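PDB 4WPE: cytokinesis protein 2 from Saccharomyces cerevisiae, which forms rings at the division site and mediates the cytoskeletal rearrangements of cytokinesis, with an F-BAR domain that belongs to a phospholipid-binding family. Local coordinates for the interface of chains A and B. Residues are numbered along the deposited sequence; one frame, centred on the assembly and turned at random. Chains: chain A/B, Cytokinesis protein 2.

Contact 1: the interface of chains A and B. Residues chain A 14-15, 17, 21-22, 25; chain B 275-277.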
loop_
_atom_site.group_PDB
_atom_site.type_symbol
_atom_site.label_atom_id
_atom_site.label_comp_id
_atom_site.label_asym_id
_atom_site.label_seq_id
_atom_site.Cartn_x
_atom_site.Cartn_y
_atom_site.Cartn_z
ATOM N N CYS A 14 -37.526 22.497 -18.800
ATOM C CA CYS A 14 -37.637 21.548 -19.901
ATOM C C CYS A 14 -38.463 20.291 -19.631
ATOM O O CYS A 14 -38.500 19.389 -20.467
ATOM C CB CYS A 14 -36.237 21.120 -20.335
ATOM S SG CYS A 14 -35.188 22.493 -20.839
ATOM N N PHE A 15 -39.133 20.219 -18.486
ATOM C CA PHE A 15 -39.852 18.993 -18.152
ATOM C C PHE A 15 -41.340 19.214 -17.916
ATOM O O PHE A 15 -41.889 18.798 -16.897
ATOM C CB PHE A 15 -39.207 18.330 -16.936
ATOM C CG PHE A 15 -37.811 17.850 -17.195
ATOM C CD1 PHE A 15 -37.580 16.558 -17.637
ATOM C CD2 PHE A 15 -36.730 18.697 -17.025
ATOM C CE1 PHE A 15 -36.299 16.116 -17.888
ATOM C CE2 PHE A 15 -35.444 18.259 -17.274
ATOM C CZ PHE A 15 -35.229 16.967 -17.706
ATOM N N ASP A 17 -44.740 18.125 -19.377
ATOM C CA ASP A 17 -45.517 17.231 -20.231
ATOM C C ASP A 17 -46.961 17.141 -19.738
ATOM O O ASP A 17 -47.205 17.180 -18.531
ATOM C CB ASP A 17 -44.882 15.837 -20.274
ATOM N N ASN A 21 -44.918 13.209 -17.584
ATOM C CA ASN A 21 -43.845 12.268 -17.877
ATOM C C ASN A 21 -42.521 12.754 -17.312
ATOM O O ASN A 21 -41.802 12.002 -16.656
ATOM C CB ASN A 21 -43.712 12.050 -19.384
ATOM C CG ASN A 21 -44.997 11.567 -20.017
ATOM O OD1 ASN A 21 -45.735 10.777 -19.427
ATOM N ND2 ASN A 21 -45.275 12.041 -21.226
ATOM N N GLY A 22 -42.214 14.023 -17.569
ATOM C CA GLY A 22 -40.983 14.640 -17.107
ATOM C C GLY A 22 -40.815 14.576 -15.603
ATOM O O GLY A 22 -39.697 14.634 -15.091
ATOM N N ILE A 25 -39.439 11.036 -14.789
ATOM C CA ILE A 25 -38.086 10.993 -15.330
ATOM C C ILE A 25 -37.099 11.660 -14.370
ATOM O O ILE A 25 -36.033 11.112 -14.086
ATOM C CB ILE A 25 -38.019 11.667 -16.715
ATOM C CG1 ILE A 25 -38.666 10.766 -17.767
ATOM C CG2 ILE A 25 -36.583 11.960 -17.109
ATOM C CD1 ILE A 25 -39.444 11.518 -18.821
ATOM N N ASN B 275 -33.279 14.704 -22.324
ATOM C CA ASN B 275 -34.450 14.017 -21.793
ATOM C C ASN B 275 -35.607 14.929 -21.410
ATOM O O ASN B 275 -36.548 14.494 -20.745
ATOM C CB ASN B 275 -34.042 13.175 -20.582
ATOM C CG ASN B 275 -32.903 12.230 -20.894
ATOM O OD1 ASN B 275 -32.909 11.556 -21.924
ATOM N ND2 ASN B 275 -31.914 12.177 -20.007
ATOM N N GLY B 276 -35.542 16.186 -21.833
ATOM C CA GLY B 276 -36.622 17.123 -21.581
ATOM C C GLY B 276 -37.892 16.695 -22.289
ATOM O O GLY B 276 -37.843 16.238 -23.429
ATOM N N THR B 277 -39.032 16.839 -21.620
ATOM C CA THR B 277 -40.305 16.401 -22.190
ATOM C C THR B 277 -41.134 17.559 -22.729
ATOM O O THR B 277 -42.336 17.416 -22.956
ATOM C CB THR B 277 -41.157 15.638 -21.158
ATOM O OG1 THR B 277 -41.395 16.473 -20.018
ATOM C CG2 THR B 277 -40.445 14.375 -20.716
#
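The backbone amide of B:Thr277 donates a hydrogen bond to the carbonyl of A:Cys14, with N and O 2.8 Å apart, the donor in the carbonyl plane and the bond noticeably bent at the hydrogen. Next to that link the chain B segment passes over the aromatic ring of A:Phe15, a small case of how the segment leaving a helix can be held by a main-chain bond and a flat side chain together. In A:Phe15, chi1 -65° places CG beside the backbone N, and the ring, turned by chi2 -91°, shows one face to B:Gly276, whose CA lies 3.8 Å above the plane and toward the rim. The CE1 corner of the same ring meets the carbonyl O of B:Asn275 at 3.3 Å. An alanine in place of A:Phe15 would probably open a gap beneath B:Gly276 and leave this turn of the tail free to shift. Farther along, B:Thr277 spreads its two branches. Its methyl CG2 reaches tip to tip toward CD1 of A:Ile25, 3.6 Å away, while the hydroxyl OG1, set between backbone N and carbonyl carbon (chi1 58°), comes within 3.5 Å of CA of A:Gly22. CB of A:Asp17, modelled no farther, flanks CB of B:Thr277 at 3.8 Å. The site lies where chain B leaves helix 264-275 and passes over the loop after helix 11-14 and the first turns of helix 21-35 of chain A, in the two-fold F-BAR dimer.

Contact 2: the interface of chains A and B. Residues chain A 9-11, 14-15, 26, 220; chain B 268, 271-272.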
loop_
_atom_site.group_PDB
_atom_site.type_symbol
_atom_site.label_atom_id
_atom_site.label_comp_id
_atom_site.label_asym_id
_atom_site.label_seq_id
_atom_site.Cartn_x
_atom_site.Cartn_y
_atom_site.Cartn_z
ATOM N N TYR A 9 -31.351 25.675 -20.794
ATOM C CA TYR A 9 -31.765 24.347 -20.348
ATOM C C TYR A 9 -31.601 24.060 -18.850
ATOM O O TYR A 9 -30.497 24.129 -18.307
ATOM C CB TYR A 9 -30.989 23.288 -21.136
ATOM C CG TYR A 9 -31.076 23.463 -22.635
ATOM C CD1 TYR A 9 -32.011 22.764 -23.388
ATOM C CD2 TYR A 9 -30.233 24.347 -23.295
ATOM C CE1 TYR A 9 -32.092 22.935 -24.760
ATOM C CE2 TYR A 9 -30.309 24.529 -24.657
ATOM C CZ TYR A 9 -31.235 23.823 -25.386
ATOM O OH TYR A 9 -31.291 24.017 -26.747
ATOM N N SER A 10 -32.706 23.688 -18.203
ATOM C CA SER A 10 -32.698 23.298 -16.787
ATOM C C SER A 10 -33.864 22.355 -16.439
ATOM O O SER A 10 -34.632 21.949 -17.314
ATOM C CB SER A 10 -32.749 24.533 -15.887
ATOM O OG SER A 10 -33.930 25.282 -16.113
ATOM N N TYR A 11 -33.991 22.004 -15.161
ATOM C CA TYR A 11 -35.031 21.067 -14.726
ATOM C C TYR A 11 -36.420 21.703 -14.722
ATOM O O TYR A 11 -37.412 21.046 -15.038
ATOM C CB TYR A 11 -34.732 20.521 -13.324
ATOM C CG TYR A 11 -33.665 19.448 -13.252
ATOM C CD1 TYR A 11 -33.552 18.635 -12.129
ATOM C CD2 TYR A 11 -32.766 19.252 -14.291
ATOM C CE1 TYR A 11 -32.577 17.656 -12.044
ATOM C CE2 TYR A 11 -31.787 18.274 -14.216
ATOM C CZ TYR A 11 -31.698 17.480 -13.089
ATOM O OH TYR A 11 -30.729 16.508 -13.008
ATOM N N CYS A 14 -37.526 22.497 -18.800
ATOM C CA CYS A 14 -37.637 21.548 -19.901
ATOM C C CYS A 14 -38.463 20.291 -19.631
ATOM O O CYS A 14 -38.500 19.389 -20.467
ATOM C CB CYS A 14 -36.237 21.120 -20.335
ATOM S SG CYS A 14 -35.188 22.493 -20.839
ATOM N N PHE A 15 -39.133 20.219 -18.486
ATOM C CA PHE A 15 -39.852 18.993 -18.152
ATOM C C PHE A 15 -41.340 19.214 -17.916
ATOM O O PHE A 15 -41.889 18.798 -16.897
ATOM C CB PHE A 15 -39.207 18.330 -16.936
ATOM C CG PHE A 15 -37.811 17.850 -17.195
ATOM C CD1 PHE A 15 -37.580 16.558 -17.637
ATOM C CD2 PHE A 15 -36.730 18.697 -17.025
ATOM C CE1 PHE A 15 -36.299 16.116 -17.888
ATOM C CE2 PHE A 15 -35.444 18.259 -17.274
ATOM C CZ PHE A 15 -35.229 16.967 -17.706
ATOM N N LEU A 26 -37.464 12.831 -13.858
ATOM C CA LEU A 26 -36.624 13.539 -12.894
ATOM C C LEU A 26 -36.557 12.818 -11.552
ATOM O O LEU A 26 -35.489 12.713 -10.951
ATOM C CB LEU A 26 -37.128 14.966 -12.683
ATOM C CG LEU A 26 -36.915 15.932 -13.846
ATOM C CD1 LEU A 26 -37.331 17.339 -13.447
ATOM C CD2 LEU A 26 -35.468 15.901 -14.305
ATOM N N GLN A 220 -33.623 20.142 -8.870
ATOM C CA GLN A 220 -32.413 20.610 -9.534
ATOM C C GLN A 220 -31.369 21.058 -8.512
ATOM O O GLN A 220 -30.170 20.995 -8.767
ATOM C CB GLN A 220 -32.748 21.748 -10.499
ATOM C CG GLN A 220 -31.559 22.289 -11.262
ATOM C CD GLN A 220 -31.948 23.366 -12.249
ATOM O OE1 GLN A 220 -32.974 23.265 -12.921
ATOM N NE2 GLN A 220 -31.133 24.413 -12.335
ATOM N N ILE B 268 -26.646 19.379 -15.419
ATOM C CA ILE B 268 -28.064 19.702 -15.443
ATOM C C ILE B 268 -28.473 20.196 -16.829
ATOM O O ILE B 268 -29.532 19.826 -17.339
ATOM C CB ILE B 268 -28.407 20.753 -14.372
ATOM C CG1 ILE B 268 -28.295 20.127 -12.981
ATOM C CG2 ILE B 268 -29.809 21.303 -14.582
ATOM C CD1 ILE B 268 -28.174 21.132 -11.866
ATOM N N PHE B 271 -28.405 17.079 -19.370
ATOM C CA PHE B 271 -29.453 16.107 -19.061
ATOM C C PHE B 271 -30.817 16.601 -19.530
ATOM O O PHE B 271 -31.615 15.831 -20.064
ATOM C CB PHE B 271 -29.493 15.811 -17.557
ATOM C CG PHE B 271 -30.461 14.719 -17.176
ATOM C CD1 PHE B 271 -30.034 13.405 -17.071
ATOM C CD2 PHE B 271 -31.790 15.010 -16.911
ATOM C CE1 PHE B 271 -30.918 12.400 -16.719
ATOM C CE2 PHE B 271 -32.678 14.009 -16.559
ATOM C CZ PHE B 271 -32.242 12.703 -16.462
ATOM N N SER B 272 -31.077 17.887 -19.327
ATOM C CA SER B 272 -32.349 18.481 -19.719
ATOM C C SER B 272 -32.470 18.540 -21.238
ATOM O O SER B 272 -33.569 18.467 -21.789
ATOM C CB SER B 272 -32.492 19.880 -19.119
ATOM O OG SER B 272 -32.394 19.837 -17.705
#
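Helix 264-275 of chain B packs through B:Ile268 and B:Ser272 against the N-terminal stretch and short helix 11-14 of chain A, and also meets its helices 21-35 and 170-259, a swapped-tail contact of an F-BAR dimer. B:Ile268 crosses A:Tyr11 at about a right angle, its CG2 branch 3.6 Å from CD2 of the tyrosine ring. The other branch points to A:Gln220, with CD1 3.6 Å from CG of that extended side chain. A:Gln220 also does polar work inside its own chain: OE1 accepts a hydrogen bond from the backbone N of A:Tyr11, 2.8 Å away, the donor standing above the amide plane (37° out of it), a bond that ties the short helix to the long one beneath B:Ile268. B:Ser272 has its hydroxyl beside its own backbone N (chi1 -58°), where OG gives a hydrogen bond back to O of B:Ile268. The same OG lies 3.1 Å from the carbonyl O of A:Ser10, a second possible acceptor for its one hydrogen, and sits in plane at the edge of the A:Phe15 ring, 3.5 Å from CE2. B:Phe271, with CG anti to its backbone N (chi1 -174°), brings CD2 to within 4.0 Å of CZ of A:Phe15. Its neighbouring CE2 approaches A:Leu26, whose methyl CD2 is seated over the centres of both the A:Tyr11 and A:Phe15 rings and so backs the two aromatics from within chain A.

Contact 1 and contact 2 lie about 8 Å apart, measured between the centres of their C-alpha atoms, and share A:Cys14 and A:Phe15. They are successive stretches of one docking path: contact 2 receives the side of helix 264-275, and contact 1 takes its end and the tail that follows. The ring of A:Phe15 joins them, filled on one face by A:Leu26 of its own chain and met on the opposite face by B:Gly276. Because the dimer is two-fold symmetric, the chain A tail docks likewise on chain B, so the exchange of C-terminal segments probably strengthens the F-BAR dimer at two symmetry-related places.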